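Local coordinates for protein U4/U6 snRNA-associated-splicing factor PRP24 (Saccharomyces cerevisiae, PDB 4N0T) that binds U6 snRNA and works as a spliceosome recycling factor that anneals U6 with U4 snRNA, at residues Phe48-Ile53 against Asn109-Ser114; Ser172-Gly177 against Ala255-Phe260; Glu176-Met181 against Phe225-Asn230. One frame throughout, in Å; residues are numbered along the deposited sequence.

Interaction 1 joins two RRM domains, while interactions 2 and 3 both belong to the third RRM and its flanks. Interaction 1 is buried and lies on the other side of the chain's centre, its centre about 39 Å from that of interaction 2. It is mostly apolar, with a polar end at one arginine. Interaction 3 is also buried, but there paired strands exchange backbone bonds. Interaction 2 is smaller and only partly buried, and rests on aliphatic contacts and a water. Interactions 2 and 3 share Glu176 and Gly177, and their centres are about 9 Å apart. Both place side chains against bound RNA; interaction 1 pairs protein with protein.

Interaction 1. Residues Phe48-Ile53 against Asn109-Ser114; sequences FRFARI and NVVALS
Phe50, Arg52 and Leu113 carry this contact between the first two RRM domains. Strand 49-55 is the third strand of the first RRM, where the family has its RNP1 motif. The partner, 109-114, runs from the end of a helix into the outermost strand 112-116 of the second RRM sheet. Leu113 and Ser114 both face Asp132 there, a classic beta bulge.

Arg52 can be followed outward. Its CB lies 4.2 Å from Leu113 CD1. CG is anti to the backbone N (chi1 170°), and the chain then runs extended to NE. CD passes 3.9 Å from Ser114 CB, the closest approach of these two residues. NE is 4.2 Å from the same Ser114 CB, and it forms a salt bridge with Asp132 of the second RRM. At the tip, Ser114 OG sits over one face of the guanidinium, toward its rim. That hydroxyl is hydrogen-bonded to Arg116 NH1.

Leu113 points its CD2 methyl at the strand. This methyl is 3.8 Å from Phe50 CB and 4.0 Å from Arg52 N. It also meets Ala51 C at 4.1 Å. The leucine thus sits between two side chains that leave the strand on the same face. Leu12 of strand 10-16 and Thr134 pack on it too. Farther along, Val111 CG1 approaches Phe50 CD2 obliquely, at 4.4 Å. Val111 also touches Ala41 and Leu44, so this end of the contact rests on the first RRM.

The middle of the contact is therefore apolar packing, without hydrogen bonds between the two segments. The polar element is at the arginine end, where a buried charge finds its mate in Asp132, across the domain boundary.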
loop_
_atom_site.group_PDB
_atom_site.type_symbol
_atom_site.label_atom_id
_atom_site.label_comp_id
_atom_site.label_asym_id
_atom_site.label_seq_id
_atom_site.Cartn_x
_atom_site.Cartn_y
_atom_site.Cartn_z
ATOM N N PHE A 48 30.474 8.889 -13.039
ATOM C CA PHE A 48 30.450 7.434 -13.147
ATOM C C PHE A 48 29.046 6.920 -12.829
ATOM O O PHE A 48 28.140 7.709 -12.558
ATOM C CB PHE A 48 31.498 6.788 -12.222
ATOM C CG PHE A 48 31.222 6.974 -10.752
ATOM C CD1 PHE A 48 30.395 6.086 -10.057
ATOM C CD2 PHE A 48 31.801 8.023 -10.060
ATOM C CE1 PHE A 48 30.148 6.262 -8.704
ATOM C CE2 PHE A 48 31.567 8.196 -8.716
ATOM C CZ PHE A 48 30.734 7.313 -8.030
ATOM N N ARG A 49 28.848 5.606 -12.867
ATOM C CA ARG A 49 27.537 5.066 -12.504
ATOM C C ARG A 49 27.606 4.000 -11.420
ATOM O O ARG A 49 28.601 3.279 -11.294
ATOM C CB ARG A 49 26.812 4.512 -13.733
ATOM C CG ARG A 49 26.678 5.523 -14.863
ATOM C CD ARG A 49 25.644 5.101 -15.886
ATOM N NE ARG A 49 24.316 5.624 -15.571
ATOM C CZ ARG A 49 23.202 5.281 -16.213
ATOM N NH1 ARG A 49 23.250 4.398 -17.200
ATOM N NH2 ARG A 49 22.037 5.805 -15.857
ATOM N N PHE A 50 26.532 3.908 -10.640
ATOM C CA PHE A 50 26.364 2.831 -9.666
ATOM C C PHE A 50 25.427 1.794 -10.280
ATOM O O PHE A 50 24.607 2.122 -11.148
ATOM C CB PHE A 50 25.673 3.341 -8.404
ATOM C CG PHE A 50 26.519 4.235 -7.533
ATOM C CD1 PHE A 50 27.390 3.694 -6.593
ATOM C CD2 PHE A 50 26.393 5.620 -7.608
ATOM C CE1 PHE A 50 28.140 4.514 -5.757
ATOM C CE2 PHE A 50 27.138 6.445 -6.778
ATOM C CZ PHE A 50 28.008 5.894 -5.846
ATOM N N ALA A 51 25.530 0.546 -9.829
ATOM C CA ALA A 51 24.535 -0.464 -10.182
ATOM C C ALA A 51 24.141 -1.284 -8.967
ATOM O O ALA A 51 24.963 -1.561 -8.090
ATOM C CB ALA A 51 25.045 -1.384 -11.289
ATOM N N ARG A 52 22.868 -1.665 -8.917
ATOM C CA ARG A 52 22.390 -2.635 -7.955
ATOM C C ARG A 52 22.051 -3.881 -8.756
ATOM O O ARG A 52 21.324 -3.804 -9.745
ATOM C CB ARG A 52 21.126 -2.102 -7.262
ATOM C CG ARG A 52 20.402 -3.112 -6.411
ATOM C CD ARG A 52 19.092 -2.505 -5.904
ATOM N NE ARG A 52 18.381 -3.411 -5.018
ATOM C CZ ARG A 52 17.545 -4.350 -5.441
ATOM N NH1 ARG A 52 17.320 -4.490 -6.736
ATOM N NH2 ARG A 52 16.929 -5.139 -4.571
ATOM N N ILE A 53 22.596 -5.027 -8.355
ATOM C CA ILE A 53 22.315 -6.272 -9.068
ATOM C C ILE A 53 21.786 -7.294 -8.079
ATOM O O ILE A 53 22.477 -7.669 -7.116
ATOM C CB ILE A 53 23.570 -6.837 -9.793
ATOM C CG1 ILE A 53 24.192 -5.779 -10.702
ATOM C CG2 ILE A 53 23.202 -8.075 -10.622
ATOM C CD1 ILE A 53 25.543 -6.219 -11.275
ATOM N N ASN A 109 20.746 15.410 -1.862
ATOM C CA ASN A 109 21.919 14.927 -2.588
ATOM C C ASN A 109 22.261 13.477 -2.289
ATOM O O ASN A 109 23.427 13.120 -2.102
ATOM C CB ASN A 109 23.123 15.858 -2.374
ATOM C CG ASN A 109 22.878 17.257 -2.922
ATOM O OD1 ASN A 109 22.416 17.426 -4.054
ATOM N ND2 ASN A 109 23.175 18.265 -2.114
ATOM N N VAL A 110 21.223 12.641 -2.251
ATOM C CA VAL A 110 21.395 11.209 -2.072
ATOM C C VAL A 110 20.948 10.466 -3.335
ATOM O O VAL A 110 19.813 10.624 -3.786
ATOM C CB VAL A 110 20.567 10.716 -0.869
ATOM C CG1 VAL A 110 20.564 9.184 -0.809
ATOM C CG2 VAL A 110 21.115 11.310 0.422
ATOM N N VAL A 111 21.849 9.673 -3.915
ATOM C CA VAL A 111 21.515 8.877 -5.084
ATOM C C VAL A 111 20.640 7.701 -4.649
ATOM O O VAL A 111 20.950 7.041 -3.664
ATOM C CB VAL A 111 22.789 8.321 -5.734
ATOM C CG1 VAL A 111 22.444 7.363 -6.882
ATOM C CG2 VAL A 111 23.676 9.472 -6.217
ATOM N N ALA A 112 19.541 7.469 -5.365
ATOM C CA ALA A 112 18.678 6.318 -5.084
ATOM C C ALA A 112 18.816 5.280 -6.183
ATOM O O ALA A 112 18.668 5.593 -7.376
ATOM C CB ALA A 112 17.230 6.747 -4.955
ATOM N N LEU A 113 19.089 4.040 -5.789
ATOM C CA LEU A 113 19.209 2.956 -6.756
ATOM C C LEU A 113 17.880 2.267 -7.077
ATOM O O LEU A 113 17.659 1.836 -8.214
ATOM C CB LEU A 113 20.214 1.920 -6.254
ATOM C CG LEU A 113 21.685 2.294 -6.401
ATOM C CD1 LEU A 113 22.526 1.461 -5.463
ATOM C CD2 LEU A 113 22.105 2.060 -7.834
ATOM N N SER A 114 17.001 2.152 -6.084
ATOM C CA SER A 114 15.780 1.381 -6.277
ATOM C C SER A 114 14.743 1.863 -5.278
ATOM O O SER A 114 15.068 2.095 -4.117
ATOM C CB SER A 114 16.060 -0.115 -6.054
ATOM O OG SER A 114 14.858 -0.885 -6.096
#

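Interaction 2. Residues Ser172-Gly177 against Ala255-Phe260; sequences SATLEG and ADKKPF. With nucleotides of chain B.
Thr174 and Lys257 meet where the two ends of the third RRM come together, beside the bound U6 RNA. Helix 172-175 leads into the first strand of that domain, and 255-260 follows its last strand.

Thr174 CG2 does most of the touching. It is anti to the backbone N, and it lies 3.7 Å from Lys257 CG. The same methyl is 3.7 Å from Ala255 O. The two side chains slide past each other in opposite directions. Leu175 CD2 comes in at 3.7 Å from Lys257 CD, and these chains cross obliquely. A water is hydrogen-bonded to both Thr174 O and Ala255 O, 2.7 Å from the latter. Thr174 OG1 is hydrogen-bonded to Glu179 OE1 instead.

Asp256, the backbone N of Lys257 and Phe260 meet RNA bases, while Lys258 NZ goes to the sugar-phosphate backbone. Lys257 N gives G26 O6 of chain B a nearly straight bond of 2.8 Å. G26 N1 donates to Asp256 OD1 at 2.9 Å, also almost straight. Asp256 N bonds A13 N1 of chain B at 2.9 Å, while its OD2 takes a weak bond from A13 N6. One aspartate thus grips two bases. The Phe260 ring covers G26, whose N1 stands 3.4 Å above the ring centre.

A Schellman motif at Gly177 closes helix 172-175, and the chain goes on to strand 179-185. Ala173 packs on Val227 and Ala255 on Phe225, both of strand 222-228. Lys257 is the N-cap residue of helix 258-270, which carries Phe260 away from the sheet.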
loop_
_atom_site.group_PDB
_atom_site.type_symbol
_atom_site.label_atom_id
_atom_site.label_comp_id
_atom_site.label_asym_id
_atom_site.label_seq_id
_atom_site.Cartn_x
_atom_site.Cartn_y
_atom_site.Cartn_z
ATOM N N SER A 172 -3.700 -2.759 15.659
ATOM C CA SER A 172 -3.171 -4.113 15.802
ATOM C C SER A 172 -4.102 -5.045 16.577
ATOM O O SER A 172 -4.100 -6.255 16.349
ATOM C CB SER A 172 -1.805 -4.094 16.480
ATOM O OG SER A 172 -1.893 -3.452 17.733
ATOM N N ALA A 173 -4.896 -4.485 17.479
ATOM C CA ALA A 173 -5.778 -5.329 18.299
ATOM C C ALA A 173 -6.763 -6.101 17.419
ATOM O O ALA A 173 -7.029 -7.288 17.648
ATOM C CB ALA A 173 -6.508 -4.488 19.358
ATOM N N THR A 174 -7.278 -5.442 16.380
ATOM C CA THR A 174 -8.186 -6.109 15.454
ATOM C C THR A 174 -7.460 -7.182 14.645
ATOM O O THR A 174 -7.985 -8.279 14.446
ATOM C CB THR A 174 -8.854 -5.095 14.504
ATOM O OG1 THR A 174 -9.360 -3.994 15.270
ATOM C CG2 THR A 174 -9.995 -5.747 13.763
ATOM N N LEU A 175 -6.255 -6.857 14.166
ATOM C CA LEU A 175 -5.453 -7.810 13.413
ATOM C C LEU A 175 -5.148 -9.049 14.256
ATOM O O LEU A 175 -5.085 -10.160 13.742
ATOM C CB LEU A 175 -4.156 -7.131 12.937
ATOM C CG LEU A 175 -4.377 -5.960 11.955
ATOM C CD1 LEU A 175 -3.145 -5.034 11.812
ATOM C CD2 LEU A 175 -4.795 -6.491 10.600
ATOM N N GLU A 176 -5.008 -8.856 15.562
ATOM C CA GLU A 176 -4.589 -9.930 16.461
ATOM C C GLU A 176 -5.760 -10.737 17.027
ATOM O O GLU A 176 -5.545 -11.683 17.784
ATOM C CB GLU A 176 -3.767 -9.364 17.623
ATOM C CG GLU A 176 -2.339 -8.977 17.236
ATOM C CD GLU A 176 -1.685 -8.056 18.251
ATOM O OE1 GLU A 176 -2.113 -8.044 19.426
ATOM O OE2 GLU A 176 -0.722 -7.345 17.879
ATOM N N GLY A 177 -6.983 -10.352 16.669
ATOM C CA GLY A 177 -8.165 -11.087 17.089
ATOM C C GLY A 177 -8.562 -10.770 18.510
ATOM O O GLY A 177 -9.161 -11.608 19.191
ATOM N N ALA A 255 -14.371 -8.607 15.463
ATOM C CA ALA A 255 -14.498 -7.510 14.504
ATOM C C ALA A 255 -13.747 -7.867 13.239
ATOM O O ALA A 255 -12.628 -8.373 13.310
ATOM C CB ALA A 255 -13.942 -6.234 15.072
ATOM N N ASP A 256 -14.359 -7.599 12.090
ATOM C CA ASP A 256 -13.662 -7.797 10.828
ATOM C C ASP A 256 -12.695 -6.644 10.600
ATOM O O ASP A 256 -12.851 -5.566 11.173
ATOM C CB ASP A 256 -14.664 -7.877 9.674
ATOM C CG ASP A 256 -15.546 -9.098 9.756
ATOM O OD1 ASP A 256 -15.015 -10.219 9.923
ATOM O OD2 ASP A 256 -16.779 -8.933 9.666
ATOM N N LYS A 257 -11.698 -6.869 9.748
ATOM C CA LYS A 257 -10.732 -5.828 9.400
ATOM C C LYS A 257 -11.137 -5.072 8.136
ATOM O O LYS A 257 -11.947 -5.562 7.336
ATOM C CB LYS A 257 -9.340 -6.457 9.237
ATOM C CG LYS A 257 -8.858 -7.150 10.534
ATOM C CD LYS A 257 -7.990 -8.381 10.269
ATOM C CE LYS A 257 -8.837 -9.616 10.069
ATOM N NZ LYS A 257 -8.107 -10.880 10.299
ATOM N N LYS A 258 -10.586 -3.872 7.970
ATOM C CA LYS A 258 -10.980 -2.989 6.874
ATOM C C LYS A 258 -10.864 -3.585 5.469
ATOM O O LYS A 258 -11.799 -3.449 4.686
ATOM C CB LYS A 258 -10.260 -1.633 6.947
ATOM C CG LYS A 258 -10.753 -0.742 8.073
ATOM C CD LYS A 258 -12.262 -0.485 7.966
ATOM C CE LYS A 258 -12.736 0.516 9.025
ATOM N NZ LYS A 258 -14.229 0.561 9.133
ATOM N N PRO A 259 -9.722 -4.223 5.135
ATOM C CA PRO A 259 -9.632 -4.732 3.753
ATOM C C PRO A 259 -10.694 -5.762 3.387
ATOM O O PRO A 259 -11.177 -5.752 2.254
ATOM C CB PRO A 259 -8.228 -5.357 3.695
ATOM C CG PRO A 259 -7.451 -4.600 4.742
ATOM C CD PRO A 259 -8.441 -4.365 5.857
ATOM N N PHE A 260 -11.060 -6.620 4.337
ATOM C CA PHE A 260 -12.167 -7.544 4.176
ATOM C C PHE A 260 -13.475 -6.774 3.942
ATOM O O PHE A 260 -14.212 -7.063 2.991
ATOM C CB PHE A 260 -12.243 -8.421 5.433
ATOM C CG PHE A 260 -13.458 -9.310 5.511
ATOM C CD1 PHE A 260 -14.615 -8.861 6.130
ATOM C CD2 PHE A 260 -13.415 -10.609 5.023
ATOM C CE1 PHE A 260 -15.733 -9.683 6.232
ATOM C CE2 PHE A 260 -14.519 -11.440 5.118
ATOM C CZ PHE A 260 -15.680 -10.978 5.736
ATOM P P G B 26 -5.296 -13.592 5.941
ATOM O OP1 G B 26 -5.756 -13.247 7.293
ATOM O OP2 G B 26 -4.021 -14.319 5.721
ATOM O "O5'" G B 26 -6.400 -14.425 5.163
ATOM C "C5'" G B 26 -6.783 -15.727 5.588
ATOM C "C4'" G B 26 -8.254 -15.930 5.353
ATOM O "O4'" G B 26 -8.985 -15.079 6.281
ATOM C "C3'" G B 26 -8.731 -15.541 3.948
ATOM O "O3'" G B 26 -9.826 -16.375 3.566
ATOM C "C2'" G B 26 -9.240 -14.120 4.158
ATOM O "O2'" G B 26 -10.187 -13.687 3.206
ATOM C "C1'" G B 26 -9.852 -14.231 5.553
ATOM N N9 G B 26 -9.975 -12.945 6.242
ATOM C C8 G B 26 -9.064 -11.911 6.248
ATOM N N7 G B 26 -9.505 -10.882 6.920
ATOM C C5 G B 26 -10.758 -11.258 7.373
ATOM C C6 G B 26 -11.693 -10.543 8.154
ATOM O O6 G B 26 -11.586 -9.403 8.611
ATOM N N1 G B 26 -12.843 -11.272 8.386
ATOM C C2 G B 26 -13.046 -12.547 7.926
ATOM N N2 G B 26 -14.224 -13.104 8.253
ATOM N N3 G B 26 -12.186 -13.232 7.193
ATOM C C4 G B 26 -11.067 -12.522 6.951
ATOM P P A B 13 -20.699 4.161 11.749
ATOM O OP1 A B 13 -19.934 5.442 11.862
ATOM O OP2 A B 13 -20.936 3.485 10.448
ATOM O "O5'" A B 13 -19.987 3.150 12.745
ATOM C "C5'" A B 13 -19.967 1.759 12.474
ATOM C "C4'" A B 13 -18.546 1.270 12.412
ATOM O "O4'" A B 13 -18.529 -0.179 12.519
ATOM C "C3'" A B 13 -17.793 1.604 11.123
ATOM O "O3'" A B 13 -16.412 1.771 11.453
ATOM C "C2'" A B 13 -17.943 0.314 10.326
ATOM O "O2'" A B 13 -16.981 0.136 9.309
ATOM C "C1'" A B 13 -17.782 -0.706 11.441
ATOM N N9 A B 13 -18.258 -2.060 11.177
ATOM C C8 A B 13 -19.484 -2.500 10.750
ATOM N N7 A B 13 -19.563 -3.806 10.693
ATOM C C5 A B 13 -18.320 -4.247 11.126
ATOM C C6 A B 13 -17.772 -5.524 11.292
ATOM N N6 A B 13 -18.441 -6.653 11.032
ATOM N N1 A B 13 -16.506 -5.605 11.757
ATOM C C2 A B 13 -15.840 -4.484 12.023
ATOM N N3 A B 13 -16.245 -3.224 11.900
ATOM C C4 A B 13 -17.509 -3.178 11.440
ATOM P P U B 28 -13.557 -14.089 2.558
ATOM O OP1 U B 28 -12.551 -14.601 3.511
ATOM O OP2 U B 28 -14.991 -14.193 2.873
ATOM O "O5'" U B 28 -13.204 -12.545 2.281
ATOM C "C5'" U B 28 -14.092 -11.703 1.546
ATOM C "C4'" U B 28 -13.394 -11.064 0.365
ATOM O "O4'" U B 28 -12.423 -10.088 0.844
ATOM C "C3'" U B 28 -12.613 -12.030 -0.520
ATOM O "O3'" U B 28 -12.672 -11.566 -1.868
ATOM C "C2'" U B 28 -11.186 -11.867 -0.015
ATOM O "O2'" U B 28 -10.196 -12.276 -0.934
ATOM C "C1'" U B 28 -11.159 -10.368 0.262
ATOM N N1 U B 28 -10.113 -9.917 1.186
ATOM C C2 U B 28 -9.221 -8.951 0.720
ATOM O O2 U B 28 -9.275 -8.487 -0.421
ATOM N N3 U B 28 -8.269 -8.548 1.620
ATOM C C4 U B 28 -8.124 -9.005 2.915
ATOM O O4 U B 28 -7.215 -8.556 3.613
ATOM C C5 U B 28 -9.098 -9.989 3.331
ATOM C C6 U B 28 -10.040 -10.402 2.481
HETATM O O HOH W 1 -10.533 -9.921 14.019
#

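Interaction 3. Residues Glu176-Met181 against Phe225-Asn230; sequences EGREIM and FMVFEN. With nucleotides of chain B.
Strand 179-181 runs antiparallel to strand 225-228, the axes 4.6 Å apart and 157° between their directions. These are the central first and third strands of an RRM, the places of RNP2 and RNP1. Ile180 and Met226 form a hydrogen-bonded pair, with Ile180 N to Met226 O at 2.8 Å. Phe228 N bonds Arg178 O at 2.8 Å.

In Arg178, a bend at chi3 (-74°) sets NE, which holds Glu176 OE1 in a salt bridge. NH1 donates to Phe228 O at 2.9 Å, close to the guanidinium plane, and also pairs with Glu206. An alanine here would probably leave Glu176 and Glu206 without their charged mate and Phe228 O without its side-chain donor.

Ile180 and Met226 point the same way, with Ile180 CG1 3.7 Å from Met226 CB. Ile180 CD1 touches the Phe228 ring at its edge. On the other face, Glu179 OE1, the partner of Thr174, accepts a 2.8 Å bond from C14 N4 of chain B.

Phe225 is sandwiched there: C14 C2 lies over one face, and Met181 CG over the other, 4.0 Å from the ring centroid in a CH-pi contact.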
loop_
_atom_site.group_PDB
_atom_site.type_symbol
_atom_site.label_atom_id
_atom_site.label_comp_id
_atom_site.label_asym_id
_atom_site.label_seq_id
_atom_site.Cartn_x
_atom_site.Cartn_y
_atom_site.Cartn_z
ATOM N N GLU A 176 -5.008 -8.856 15.562
ATOM C CA GLU A 176 -4.589 -9.930 16.461
ATOM C C GLU A 176 -5.760 -10.737 17.027
ATOM O O GLU A 176 -5.545 -11.683 17.784
ATOM C CB GLU A 176 -3.767 -9.364 17.623
ATOM C CG GLU A 176 -2.339 -8.977 17.236
ATOM C CD GLU A 176 -1.685 -8.056 18.251
ATOM O OE1 GLU A 176 -2.113 -8.044 19.426
ATOM O OE2 GLU A 176 -0.722 -7.345 17.879
ATOM N N GLY A 177 -6.983 -10.352 16.669
ATOM C CA GLY A 177 -8.165 -11.087 17.089
ATOM C C GLY A 177 -8.562 -10.770 18.510
ATOM O O GLY A 177 -9.161 -11.608 19.191
ATOM N N ARG A 178 -8.232 -9.565 18.969
ATOM C CA ARG A 178 -8.524 -9.199 20.358
ATOM C C ARG A 178 -9.720 -8.270 20.502
ATOM O O ARG A 178 -10.072 -7.885 21.620
ATOM C CB ARG A 178 -7.304 -8.524 20.990
ATOM C CG ARG A 178 -6.112 -9.440 21.111
ATOM C CD ARG A 178 -5.010 -8.815 21.946
ATOM N NE ARG A 178 -4.267 -7.736 21.288
ATOM C CZ ARG A 178 -4.327 -6.461 21.660
ATOM N NH1 ARG A 178 -5.130 -6.092 22.653
ATOM N NH2 ARG A 178 -3.594 -5.546 21.043
ATOM N N GLU A 179 -10.320 -7.876 19.378
ATOM C CA GLU A 179 -11.422 -6.920 19.407
ATOM C C GLU A 179 -12.730 -7.595 19.041
ATOM O O GLU A 179 -12.837 -8.228 17.980
ATOM C CB GLU A 179 -11.172 -5.746 18.438
ATOM C CG GLU A 179 -12.296 -4.694 18.499
ATOM C CD GLU A 179 -12.134 -3.593 17.459
ATOM O OE1 GLU A 179 -11.774 -3.918 16.303
ATOM O OE2 GLU A 179 -12.352 -2.399 17.791
ATOM N N ILE A 180 -13.733 -7.460 19.904
ATOM C CA ILE A 180 -15.056 -7.971 19.577
ATOM C C ILE A 180 -15.966 -6.817 19.169
ATOM O O ILE A 180 -15.742 -5.647 19.557
ATOM C CB ILE A 180 -15.704 -8.762 20.743
ATOM C CG1 ILE A 180 -15.806 -7.895 21.999
ATOM C CG2 ILE A 180 -14.896 -10.037 21.024
ATOM C CD1 ILE A 180 -16.749 -8.494 23.081
ATOM N N MET A 181 -16.968 -7.141 18.358
ATOM C CA MET A 181 -18.037 -6.206 18.054
ATOM C C MET A 181 -19.316 -6.749 18.672
ATOM O O MET A 181 -19.660 -7.927 18.507
ATOM C CB MET A 181 -18.227 -6.056 16.545
ATOM C CG MET A 181 -19.251 -4.979 16.170
ATOM S SD MET A 181 -19.458 -4.842 14.369
ATOM C CE MET A 181 -20.388 -3.333 14.286
ATOM N N PHE A 225 -17.583 -1.684 20.372
ATOM C CA PHE A 225 -16.435 -2.545 20.168
ATOM C C PHE A 225 -15.661 -2.621 21.463
ATOM O O PHE A 225 -15.595 -1.647 22.211
ATOM C CB PHE A 225 -15.524 -1.966 19.095
ATOM C CG PHE A 225 -16.122 -1.951 17.715
ATOM C CD1 PHE A 225 -16.987 -0.938 17.324
ATOM C CD2 PHE A 225 -15.800 -2.945 16.801
ATOM C CE1 PHE A 225 -17.523 -0.918 16.042
ATOM C CE2 PHE A 225 -16.339 -2.931 15.514
ATOM C CZ PHE A 225 -17.194 -1.908 15.137
ATOM N N MET A 226 -15.074 -3.775 21.724
ATOM C CA MET A 226 -14.374 -4.001 22.973
ATOM C C MET A 226 -13.076 -4.734 22.672
ATOM O O MET A 226 -13.072 -5.770 21.994
ATOM C CB MET A 226 -15.258 -4.810 23.925
ATOM C CG MET A 226 -14.557 -5.192 25.235
ATOM S SD MET A 226 -15.726 -6.030 26.337
ATOM C CE MET A 226 -17.023 -4.800 26.495
ATOM N N VAL A 227 -11.970 -4.163 23.134
ATOM C CA VAL A 227 -10.668 -4.769 22.956
ATOM C C VAL A 227 -10.173 -5.404 24.251
ATOM O O VAL A 227 -10.114 -4.734 25.290
ATOM C CB VAL A 227 -9.649 -3.719 22.529
ATOM C CG1 VAL A 227 -8.266 -4.338 22.465
ATOM C CG2 VAL A 227 -10.049 -3.150 21.177
ATOM N N PHE A 228 -9.811 -6.681 24.175
ATOM C CA PHE A 228 -9.266 -7.396 25.336
ATOM C C PHE A 228 -7.752 -7.428 25.253
ATOM O O PHE A 228 -7.187 -7.402 24.150
ATOM C CB PHE A 228 -9.775 -8.824 25.367
ATOM C CG PHE A 228 -11.219 -8.936 25.723
ATOM C CD1 PHE A 228 -12.191 -8.890 24.733
ATOM C CD2 PHE A 228 -11.603 -9.105 27.050
ATOM C CE1 PHE A 228 -13.545 -8.994 25.058
ATOM C CE2 PHE A 228 -12.960 -9.208 27.391
ATOM C CZ PHE A 228 -13.925 -9.154 26.393
ATOM N N GLU A 229 -7.095 -7.500 26.412
ATOM C CA GLU A 229 -5.630 -7.544 26.437
ATOM C C GLU A 229 -5.086 -8.778 25.747
ATOM O O GLU A 229 -3.998 -8.731 25.169
ATOM C CB GLU A 229 -5.099 -7.496 27.871
ATOM C CG GLU A 229 -4.969 -6.097 28.443
ATOM C CD GLU A 229 -4.381 -6.109 29.840
ATOM O OE1 GLU A 229 -3.840 -7.164 30.248
ATOM O OE2 GLU A 229 -4.470 -5.070 30.530
ATOM N N ASN A 230 -5.812 -9.892 25.812
ATOM C CA ASN A 230 -5.363 -11.071 25.075
ATOM C C ASN A 230 -6.442 -11.797 24.278
ATOM O O ASN A 230 -7.642 -11.740 24.597
ATOM C CB ASN A 230 -4.584 -12.041 25.974
ATOM C CG ASN A 230 -5.429 -12.608 27.082
ATOM O OD1 ASN A 230 -6.300 -13.443 26.838
ATOM N ND2 ASN A 230 -5.173 -12.169 28.313
ATOM P P C B 14 -15.621 3.121 11.106
ATOM O OP1 C B 14 -16.499 4.021 10.299
ATOM O OP2 C B 14 -14.293 2.706 10.564
ATOM O "O5'" C B 14 -15.322 3.784 12.520
ATOM C "C5'" C B 14 -16.355 4.398 13.288
ATOM C "C4'" C B 14 -16.223 4.061 14.751
ATOM O "O4'" C B 14 -16.420 2.635 14.923
ATOM C "C3'" C B 14 -14.860 4.317 15.386
ATOM O "O3'" C B 14 -14.672 5.657 15.796
ATOM C "C2'" C B 14 -14.856 3.352 16.557
ATOM O "O2'" C B 14 -15.681 3.852 17.606
ATOM C "C1'" C B 14 -15.590 2.160 15.959
ATOM N N1 C B 14 -14.713 1.082 15.434
ATOM C C2 C B 14 -14.012 0.307 16.358
ATOM O O2 C B 14 -14.075 0.595 17.567
ATOM N N3 C B 14 -13.272 -0.730 15.924
ATOM C C4 C B 14 -13.212 -1.023 14.623
ATOM N N4 C B 14 -12.458 -2.068 14.288
ATOM C C5 C B 14 -13.930 -0.266 13.645
ATOM C C6 C B 14 -14.676 0.761 14.100
ATOM P P A B 13 -20.699 4.161 11.749
ATOM O OP1 A B 13 -19.934 5.442 11.862
ATOM O OP2 A B 13 -20.936 3.485 10.448
ATOM O "O5'" A B 13 -19.987 3.150 12.745
ATOM C "C5'" A B 13 -19.967 1.759 12.474
ATOM C "C4'" A B 13 -18.546 1.270 12.412
ATOM O "O4'" A B 13 -18.529 -0.179 12.519
ATOM C "C3'" A B 13 -17.793 1.604 11.123
ATOM O "O3'" A B 13 -16.412 1.771 11.453
ATOM C "C2'" A B 13 -17.943 0.314 10.326
ATOM O "O2'" A B 13 -16.981 0.136 9.309
ATOM C "C1'" A B 13 -17.782 -0.706 11.441
ATOM N N9 A B 13 -18.258 -2.060 11.177
ATOM C C8 A B 13 -19.484 -2.500 10.750
ATOM N N7 A B 13 -19.563 -3.806 10.693
ATOM C C5 A B 13 -18.320 -4.247 11.126
ATOM C C6 A B 13 -17.772 -5.524 11.292
ATOM N N6 A B 13 -18.441 -6.653 11.032
ATOM N N1 A B 13 -16.506 -5.605 11.757
ATOM C C2 A B 13 -15.840 -4.484 12.023
ATOM N N3 A B 13 -16.245 -3.224 11.900
ATOM C C4 A B 13 -17.509 -3.178 11.440
#